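Local coordinates for putative enoyl-CoA hydratase (Thermus thermophilus, PDB 1UIY), which probably catalyses the reversible hydration of (2E)-enoyl-CoA to (3S)-3-hydroxyacyl-CoA in fatty acid beta-oxidation, as a homohexamer built from two trimers, at residues E5-F13 / L185-E193; D122-K133 / L157-A166. All coordinates share one frame; numbering follows the deposited sequence.

Interaction 1 (5-13 with 185-193) sets a helix against the edge region of the large mixed sheet; interaction 2 (122-133 with 157-166) belongs to a small three-stranded sheet with the turn and helix end that lead into its strands. Their centres lie 25 Å apart and their nearest atoms about 7 Å apart, so they do not touch. The route between them runs through strand 118-122: Ala188 and Leu191 of helix 184-197 rest on Val120, and the same strand ends at Asp122, where 122-133 begins. Interaction 2 carries Glu131, the inferred active-site residue, whereas interaction 1 lies away from that site and is packing within the crotonase fold.

Interaction 1 of 2, residues E5-F13 / L185-E193; sequences EKGHVAVVF and LEEAKALAE
Val9 and Val11 both hold CG1 anti to the backbone N (chi1 169° in Val9), which places CG2 beside that nitrogen and offers two methyl branches to helix 185-193. From Val9, CG1 meets Ala192 CB at 3.7 Å, while CG2 lies against the carboxylate end of Glu193, its distance to Glu193 CD being 3.4 Å. Lys189 has CG beside its own backbone N (chi1 -74°) and, extended beyond it, reaches across Val11 at about a right angle, Lys189 CE lying 3.3 Å from Val11 CG2. This aliphatic support carries the ammonium group on toward Glu5, where Lys189 NZ and Glu5 OE1 form a long salt bridge of 3.9 Å. The same Glu5 oxygen sits at the edge of the Phe13 ring, in its plane. At the start of the helical segment, Leu185 CD2 stands oblique to the Phe13 ring, 4.2 Å from Phe13 CE2, and Leu185 CD1 lies 4.3 Å from Val11 CG1. No hydrogen bond crosses the contact, so apolar packing and one long ion pair join the two segments. The axes of strand 9-13 and the helix run 144° apart, 9.0 Å at closest approach. Strand 9-14 lies between strands 2-5 and 46-51 in the mixed sheet; Val48 of the latter touches Val9, Val11 and Leu185, while Ala10 and Val12 pack on helix 25-40.

Interaction 2 of 2, residues D122-K133 / L157-A166; sequences DEEARLGYTEVK and LLLTGRLVEA
The small three-stranded sheet of this crotonase-fold enzyme pairs strand 126-128, which runs on through Tyr129 and Thr130 to Glu131, the inferred active-site residue, with strand 163-165. The pairing is antiparallel: Leu127 N donates to Val164 O at 3.1 Å with an N-H...O angle of 157°, and Val164 N returns the bond to Leu127 O at 2.6 Å. On the sheet face of Leu127 and Val164, these two side chains pack together; on the other face lie Arg126 and Glu165, a non-hydrogen-bonded pair. The Arg126 chain bends at chi2 (-136°) and passes Leu163 at about a right angle, its CD 3.8 Å from Leu163 CB. Its guanidinium then meets Glu165, whose CG lies over one face; the carboxylate and guanidinium planes are 54° apart, and the salt bridge Arg126 NH2 to Glu165 OE2 measures 2.9 Å, although the position of NH2 is less sure. Without the Arg126 guanidinium, as with an alanine here, the Glu165 carboxylate is likely to lose this counter-charge and the flank of Leu163 its cover. Beyond the strands, Tyr129 CB packs on Leu158 CD2 at 3.7 Å, and Gly161, leaving the helix with positive phi, brings its CA within 3.2 Å of Tyr129 O in a CA-H...O contact. A second subunit closes over this end, its Asn198 ND2 bonding to Leu159 O and Thr160 O. One water bridges the segments, donating to Tyr129 O at 2.7 Å and to Leu158 O at 3.1 Å.

Interaction 1 of 2, residues E5-F13 / L185-E193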
loop_
_atom_site.group_PDB
_atom_site.type_symbol
_atom_site.label_atom_id
_atom_site.label_comp_id
_atom_site.label_asym_id
_atom_site.label_seq_id
_atom_site.Cartn_x
_atom_site.Cartn_y
_atom_site.Cartn_z
ATOM N N GLU A 5 -12.274 26.901 26.768
ATOM C CA GLU A 5 -11.740 28.235 27.011
ATOM C C GLU A 5 -11.097 28.721 25.719
ATOM O O GLU A 5 -9.931 28.424 25.447
ATOM C CB GLU A 5 -10.691 28.207 28.122
ATOM C CG GLU A 5 -11.183 27.600 29.412
ATOM C CD GLU A 5 -10.245 27.862 30.571
ATOM O OE1 GLU A 5 -9.018 27.694 30.394
ATOM O OE2 GLU A 5 -10.734 28.228 31.663
ATOM N N LYS A 6 -11.862 29.462 24.920
ATOM C CA LYS A 6 -11.350 29.958 23.652
ATOM C C LYS A 6 -10.097 30.796 23.843
ATOM O O LYS A 6 -9.850 31.316 24.929
ATOM C CB LYS A 6 -12.428 30.763 22.919
ATOM C CG LYS A 6 -13.662 29.940 22.558
ATOM C CD LYS A 6 -14.453 30.567 21.420
ATOM C CE LYS A 6 -15.560 29.636 20.942
ATOM N NZ LYS A 6 -16.156 30.094 19.650
ATOM N N GLY A 7 -9.304 30.910 22.782
ATOM C CA GLY A 7 -8.070 31.675 22.832
ATOM C C GLY A 7 -7.170 31.198 21.712
ATOM O O GLY A 7 -7.478 30.188 21.078
ATOM N N HIS A 8 -6.078 31.908 21.440
ATOM C CA HIS A 8 -5.173 31.480 20.378
ATOM C C HIS A 8 -4.888 30.003 20.588
ATOM O O HIS A 8 -4.861 29.219 19.641
ATOM C CB HIS A 8 -3.881 32.294 20.406
ATOM C CG HIS A 8 -3.989 33.597 19.680
ATOM N ND1 HIS A 8 -4.265 33.674 18.331
ATOM C CD2 HIS A 8 -3.888 34.875 20.117
ATOM C CE1 HIS A 8 -4.328 34.942 17.967
ATOM N NE2 HIS A 8 -4.103 35.692 19.033
ATOM N N VAL A 9 -4.686 29.639 21.848
ATOM C CA VAL A 9 -4.458 28.259 22.237
ATOM C C VAL A 9 -5.693 27.898 23.045
ATOM O O VAL A 9 -5.761 28.183 24.236
ATOM C CB VAL A 9 -3.219 28.113 23.138
ATOM C CG1 VAL A 9 -3.178 26.712 23.729
ATOM C CG2 VAL A 9 -1.959 28.385 22.340
ATOM N N ALA A 10 -6.681 27.299 22.392
ATOM C CA ALA A 10 -7.913 26.919 23.072
ATOM C C ALA A 10 -7.671 25.720 23.980
ATOM O O ALA A 10 -6.728 24.954 23.767
ATOM C CB ALA A 10 -8.994 26.596 22.049
ATOM N N VAL A 11 -8.509 25.568 25.005
ATOM C CA VAL A 11 -8.389 24.434 25.916
ATOM C C VAL A 11 -9.742 23.768 26.140
ATOM O O VAL A 11 -10.723 24.428 26.485
ATOM C CB VAL A 11 -7.829 24.847 27.285
ATOM C CG1 VAL A 11 -7.695 23.620 28.177
ATOM C CG2 VAL A 11 -6.487 25.515 27.115
ATOM N N VAL A 12 -9.793 22.457 25.936
ATOM C CA VAL A 12 -11.028 21.717 26.130
ATOM C C VAL A 12 -10.884 20.767 27.306
ATOM O O VAL A 12 -9.934 19.985 27.378
ATOM C CB VAL A 12 -11.411 20.916 24.877
ATOM C CG1 VAL A 12 -12.550 19.975 25.197
ATOM C CG2 VAL A 12 -11.834 21.860 23.775
ATOM N N PHE A 13 -11.835 20.851 28.233
ATOM C CA PHE A 13 -11.823 20.008 29.419
ATOM C C PHE A 13 -12.924 18.961 29.371
ATOM O O PHE A 13 -14.082 19.273 29.089
ATOM C CB PHE A 13 -12.014 20.850 30.681
ATOM C CG PHE A 13 -11.105 22.038 30.771
ATOM C CD1 PHE A 13 -11.299 23.146 29.949
ATOM C CD2 PHE A 13 -10.074 22.072 31.709
ATOM C CE1 PHE A 13 -10.481 24.275 30.066
ATOM C CE2 PHE A 13 -9.250 23.191 31.834
ATOM C CZ PHE A 13 -9.454 24.294 31.015
ATOM N N LEU A 185 -0.909 20.646 32.147
ATOM C CA LEU A 185 -1.627 21.589 31.304
ATOM C C LEU A 185 -0.786 22.819 30.992
ATOM O O LEU A 185 -0.555 23.152 29.829
ATOM C CB LEU A 185 -2.932 22.014 31.974
ATOM C CG LEU A 185 -3.719 23.137 31.293
ATOM C CD1 LEU A 185 -3.817 22.894 29.809
ATOM C CD2 LEU A 185 -5.099 23.212 31.897
ATOM N N GLU A 186 -0.340 23.502 32.037
ATOM C CA GLU A 186 0.477 24.690 31.860
ATOM C C GLU A 186 1.575 24.435 30.838
ATOM O O GLU A 186 1.781 25.231 29.928
ATOM C CB GLU A 186 1.103 25.103 33.194
ATOM C CG GLU A 186 2.143 26.205 33.081
ATOM C CD GLU A 186 2.908 26.415 34.374
ATOM O OE1 GLU A 186 3.881 27.205 34.377
ATOM O OE2 GLU A 186 2.533 25.789 35.390
ATOM N N GLU A 187 2.273 23.314 30.993
ATOM C CA GLU A 187 3.365 22.965 30.096
ATOM C C GLU A 187 2.860 22.662 28.682
ATOM O O GLU A 187 3.510 23.010 27.692
ATOM C CB GLU A 187 4.146 21.780 30.677
ATOM C CG GLU A 187 5.358 21.345 29.859
ATOM C CD GLU A 187 6.510 20.861 30.733
ATOM O OE1 GLU A 187 7.338 20.045 30.256
ATOM O OE2 GLU A 187 6.593 21.313 31.896
ATOM N N ALA A 188 1.695 22.027 28.593
ATOM C CA ALA A 188 1.093 21.700 27.307
ATOM C C ALA A 188 0.679 22.992 26.600
ATOM O O ALA A 188 0.897 23.150 25.397
ATOM C CB ALA A 188 -0.117 20.808 27.512
ATOM N N LYS A 189 0.072 23.908 27.352
ATOM C CA LYS A 189 -0.345 25.196 26.801
ATOM C C LYS A 189 0.898 25.904 26.289
ATOM O O LYS A 189 0.851 26.643 25.308
ATOM C CB LYS A 189 -0.991 26.074 27.873
ATOM C CG LYS A 189 -2.384 25.672 28.290
ATOM C CD LYS A 189 -3.018 26.801 29.076
ATOM C CE LYS A 189 -4.450 26.486 29.465
ATOM N NZ LYS A 189 -5.117 27.642 30.142
ATOM N N ALA A 190 2.006 25.678 26.982
ATOM C CA ALA A 190 3.270 26.282 26.611
ATOM C C ALA A 190 3.673 25.725 25.254
ATOM O O ALA A 190 3.849 26.476 24.288
ATOM C CB ALA A 190 4.324 25.956 27.654
ATOM N N LEU A 191 3.814 24.404 25.195
ATOM C CA LEU A 191 4.185 23.707 23.970
ATOM C C LEU A 191 3.342 24.198 22.794
ATOM O O LEU A 191 3.868 24.555 21.731
ATOM C CB LEU A 191 3.976 22.203 24.157
ATOM C CG LEU A 191 4.333 21.291 22.990
ATOM C CD1 LEU A 191 5.768 21.541 22.572
ATOM C CD2 LEU A 191 4.136 19.842 23.399
ATOM N N ALA A 192 2.029 24.213 23.005
ATOM C CA ALA A 192 1.083 24.646 21.989
ATOM C C ALA A 192 1.452 26.021 21.451
ATOM O O ALA A 192 1.759 26.169 20.270
ATOM C CB ALA A 192 -0.320 24.661 22.570
ATOM N N GLU A 193 1.422 27.022 22.326
ATOM C CA GLU A 193 1.746 28.397 21.958
ATOM C C GLU A 193 2.959 28.436 21.021
ATOM O O GLU A 193 2.927 29.083 19.969
ATOM C CB GLU A 193 2.040 29.213 23.218
ATOM C CG GLU A 193 1.452 30.623 23.221
ATOM C CD GLU A 193 0.029 30.679 23.771
ATOM O OE1 GLU A 193 -0.206 30.204 24.907
ATOM O OE2 GLU A 193 -0.861 31.210 23.073
#

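Interaction 2 of 2, residues D122-K133 / L157-A166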
loop_
_atom_site.group_PDB
_atom_site.type_symbol
_atom_site.label_atom_id
_atom_site.label_comp_id
_atom_site.label_asym_id
_atom_site.label_seq_id
_atom_site.Cartn_x
_atom_site.Cartn_y
_atom_site.Cartn_z
ATOM N N ASP A 122 1.639 14.188 33.002
ATOM C CA ASP A 122 1.946 14.510 34.389
ATOM C C ASP A 122 2.972 13.496 34.885
ATOM O O ASP A 122 2.805 12.290 34.706
ATOM C CB ASP A 122 0.672 14.418 35.239
ATOM C CG ASP A 122 0.876 14.896 36.674
ATOM O OD1 ASP A 122 1.025 16.123 36.888
ATOM O OD2 ASP A 122 0.880 14.039 37.588
ATOM N N GLU A 123 4.031 13.992 35.509
ATOM C CA GLU A 123 5.094 13.143 36.025
ATOM C C GLU A 123 4.582 12.022 36.913
ATOM O O GLU A 123 5.311 11.082 37.210
ATOM C CB GLU A 123 6.090 14.004 36.796
ATOM C CG GLU A 123 7.137 13.244 37.584
ATOM C CD GLU A 123 8.113 14.184 38.276
ATOM O OE1 GLU A 123 8.909 14.836 37.566
ATOM O OE2 GLU A 123 8.075 14.282 39.525
ATOM N N GLU A 124 3.324 12.117 37.330
ATOM C CA GLU A 124 2.733 11.103 38.199
ATOM C C GLU A 124 1.575 10.353 37.551
ATOM O O GLU A 124 0.946 9.499 38.180
ATOM C CB GLU A 124 2.233 11.746 39.497
ATOM C CG GLU A 124 3.294 12.505 40.274
ATOM C CD GLU A 124 2.902 12.721 41.724
ATOM O OE1 GLU A 124 3.654 13.409 42.449
ATOM O OE2 GLU A 124 1.844 12.195 42.142
ATOM N N ALA A 125 1.295 10.670 36.295
ATOM C CA ALA A 125 0.198 10.030 35.595
ATOM C C ALA A 125 0.559 8.648 35.088
ATOM O O ALA A 125 1.730 8.269 35.058
ATOM C CB ALA A 125 -0.254 10.906 34.438
ATOM N N ARG A 126 -0.467 7.894 34.708
ATOM C CA ARG A 126 -0.293 6.561 34.152
ATOM C C ARG A 126 -1.070 6.457 32.838
ATOM O O ARG A 126 -2.017 7.214 32.594
ATOM C CB ARG A 126 -0.763 5.486 35.136
ATOM C CG ARG A 126 0.247 5.189 36.228
ATOM C CD ARG A 126 0.391 3.694 36.442
ATOM N NE ARG A 126 1.559 3.361 37.257
ATOM C CZ ARG A 126 2.017 2.122 37.430
ATOM N NH1 ARG A 126 1.408 1.095 36.847
ATOM N NH2 ARG A 126 3.089 1.905 38.183
ATOM N N LEU A 127 -0.662 5.516 31.996
ATOM C CA LEU A 127 -1.291 5.318 30.698
ATOM C C LEU A 127 -1.274 3.832 30.379
ATOM O O LEU A 127 -0.298 3.147 30.670
ATOM C CB LEU A 127 -0.500 6.083 29.638
ATOM C CG LEU A 127 -0.953 6.083 28.183
ATOM C CD1 LEU A 127 -2.250 6.863 28.047
ATOM C CD2 LEU A 127 0.141 6.707 27.335
ATOM N N GLY A 128 -2.351 3.334 29.784
ATOM C CA GLY A 128 -2.398 1.926 29.452
ATOM C C GLY A 128 -3.627 1.490 28.685
ATOM O O GLY A 128 -4.718 2.039 28.849
ATOM N N TYR A 129 -3.442 0.482 27.842
ATOM C CA TYR A 129 -4.528 -0.054 27.039
ATOM C C TYR A 129 -4.880 -1.416 27.610
ATOM O O TYR A 129 -4.243 -2.420 27.303
ATOM C CB TYR A 129 -4.080 -0.148 25.582
ATOM C CG TYR A 129 -3.471 1.154 25.103
ATOM C CD1 TYR A 129 -2.104 1.407 25.251
ATOM C CD2 TYR A 129 -4.274 2.161 24.574
ATOM C CE1 TYR A 129 -1.552 2.637 24.886
ATOM C CE2 TYR A 129 -3.735 3.398 24.209
ATOM C CZ TYR A 129 -2.376 3.633 24.369
ATOM O OH TYR A 129 -1.858 4.871 24.047
ATOM N N THR A 130 -5.917 -1.433 28.441
ATOM C CA THR A 130 -6.351 -2.636 29.142
ATOM C C THR A 130 -7.409 -3.526 28.492
ATOM O O THR A 130 -7.793 -4.541 29.068
ATOM C CB THR A 130 -6.856 -2.244 30.541
ATOM O OG1 THR A 130 -7.917 -1.289 30.408
ATOM C CG2 THR A 130 -5.734 -1.607 31.351
ATOM N N GLU A 131 -7.879 -3.162 27.306
ATOM C CA GLU A 131 -8.907 -3.936 26.622
ATOM C C GLU A 131 -8.800 -5.465 26.771
ATOM O O GLU A 131 -9.759 -6.118 27.194
ATOM C CB GLU A 131 -8.933 -3.563 25.138
ATOM C CG GLU A 131 -9.483 -2.173 24.835
ATOM C CD GLU A 131 -8.557 -1.034 25.268
ATOM O OE1 GLU A 131 -8.962 0.141 25.129
ATOM O OE2 GLU A 131 -7.432 -1.304 25.740
ATOM N N VAL A 132 -7.648 -6.042 26.434
ATOM C CA VAL A 132 -7.501 -7.495 26.532
ATOM C C VAL A 132 -7.754 -8.096 27.914
ATOM O O VAL A 132 -8.254 -9.218 28.023
ATOM C CB VAL A 132 -6.115 -7.972 26.076
ATOM C CG1 VAL A 132 -6.063 -8.016 24.576
ATOM C CG2 VAL A 132 -5.038 -7.073 26.654
ATOM N N LYS A 133 -7.389 -7.366 28.960
ATOM C CA LYS A 133 -7.586 -7.847 30.326
ATOM C C LYS A 133 -9.027 -8.262 30.580
ATOM O O LYS A 133 -9.276 -9.163 31.373
ATOM C CB LYS A 133 -7.199 -6.763 31.335
ATOM C CG LYS A 133 -5.760 -6.319 31.229
ATOM C CD LYS A 133 -4.939 -6.818 32.399
ATOM C CE LYS A 133 -4.716 -5.706 33.413
ATOM N NZ LYS A 133 -5.987 -5.021 33.781
ATOM N N LEU A 157 2.561 -3.461 25.238
ATOM C CA LEU A 157 1.422 -2.699 25.722
ATOM C C LEU A 157 0.045 -3.311 25.468
ATOM O O LEU A 157 -0.812 -3.287 26.346
ATOM C CB LEU A 157 1.477 -1.283 25.140
ATOM C CG LEU A 157 2.653 -0.462 25.681
ATOM C CD1 LEU A 157 3.006 0.650 24.727
ATOM C CD2 LEU A 157 2.298 0.104 27.040
ATOM N N LEU A 158 -0.180 -3.871 24.286
ATOM C CA LEU A 158 -1.492 -4.428 24.002
ATOM C C LEU A 158 -1.736 -5.836 24.492
ATOM O O LEU A 158 -2.887 -6.196 24.730
ATOM C CB LEU A 158 -1.802 -4.352 22.505
ATOM C CG LEU A 158 -1.782 -2.954 21.884
ATOM C CD1 LEU A 158 -2.306 -3.037 20.470
ATOM C CD2 LEU A 158 -2.624 -1.993 22.702
ATOM N N LEU A 159 -0.678 -6.635 24.642
ATOM C CA LEU A 159 -0.841 -8.021 25.107
ATOM C C LEU A 159 -0.874 -8.157 26.632
ATOM O O LEU A 159 -1.574 -9.017 27.170
ATOM C CB LEU A 159 0.262 -8.925 24.539
ATOM C CG LEU A 159 0.335 -9.031 23.016
ATOM C CD1 LEU A 159 1.319 -10.105 22.634
ATOM C CD2 LEU A 159 -1.027 -9.355 22.439
ATOM N N THR A 160 -0.124 -7.313 27.331
ATOM C CA THR A 160 -0.105 -7.368 28.787
ATOM C C THR A 160 -1.207 -6.497 29.355
ATOM O O THR A 160 -1.791 -6.814 30.394
ATOM C CB THR A 160 1.211 -6.854 29.354
ATOM O OG1 THR A 160 1.302 -5.438 29.125
ATOM C CG2 THR A 160 2.387 -7.589 28.705
ATOM N N GLY A 161 -1.472 -5.388 28.672
ATOM C CA GLY A 161 -2.499 -4.467 29.111
ATOM C C GLY A 161 -2.027 -3.663 30.300
ATOM O O GLY A 161 -2.823 -3.013 30.960
ATOM N N ARG A 162 -0.726 -3.697 30.572
ATOM C CA ARG A 162 -0.177 -2.964 31.711
ATOM C C ARG A 162 -0.255 -1.451 31.556
ATOM O O ARG A 162 -0.512 -0.929 30.474
ATOM C CB ARG A 162 1.279 -3.388 31.977
ATOM C CG ARG A 162 2.284 -3.041 30.888
ATOM C CD ARG A 162 3.581 -3.820 31.070
ATOM N NE ARG A 162 4.609 -3.409 30.114
ATOM C CZ ARG A 162 5.395 -2.339 30.258
ATOM N NH1 ARG A 162 5.289 -1.562 31.333
ATOM N NH2 ARG A 162 6.276 -2.029 29.312
ATOM N N LEU A 163 -0.059 -0.746 32.659
ATOM C CA LEU A 163 -0.095 0.705 32.636
ATOM C C LEU A 163 1.348 1.177 32.765
ATOM O O LEU A 163 2.064 0.771 33.677
ATOM C CB LEU A 163 -0.945 1.250 33.797
ATOM C CG LEU A 163 -2.418 0.808 33.905
ATOM C CD1 LEU A 163 -3.102 1.580 35.013
ATOM C CD2 LEU A 163 -3.156 1.055 32.609
ATOM N N VAL A 164 1.787 2.012 31.835
ATOM C CA VAL A 164 3.149 2.499 31.900
ATOM C C VAL A 164 3.160 3.818 32.648
ATOM O O VAL A 164 2.111 4.427 32.855
ATOM C CB VAL A 164 3.755 2.671 30.484
ATOM C CG1 VAL A 164 4.002 1.311 29.861
ATOM C CG2 VAL A 164 2.813 3.469 29.608
ATOM N N GLU A 165 4.346 4.247 33.068
ATOM C CA GLU A 165 4.488 5.494 33.793
ATOM C C GLU A 165 5.279 6.506 32.961
ATOM O O GLU A 165 6.050 6.133 32.071
ATOM C CB GLU A 165 5.162 5.224 35.139
ATOM C CG GLU A 165 4.555 4.016 35.860
ATOM C CD GLU A 165 4.845 3.974 37.360
ATOM O OE1 GLU A 165 4.205 4.743 38.118
ATOM O OE2 GLU A 165 5.709 3.164 37.778
ATOM N N ALA A 166 5.066 7.786 33.252
ATOM C CA ALA A 166 5.714 8.886 32.540
ATOM C C ALA A 166 7.125 8.616 32.035
ATOM O O ALA A 166 7.456 8.957 30.904
ATOM C CB ALA A 166 5.718 10.134 33.416
HETATM O O HOH W 1 -5.130 -4.094 25.329
#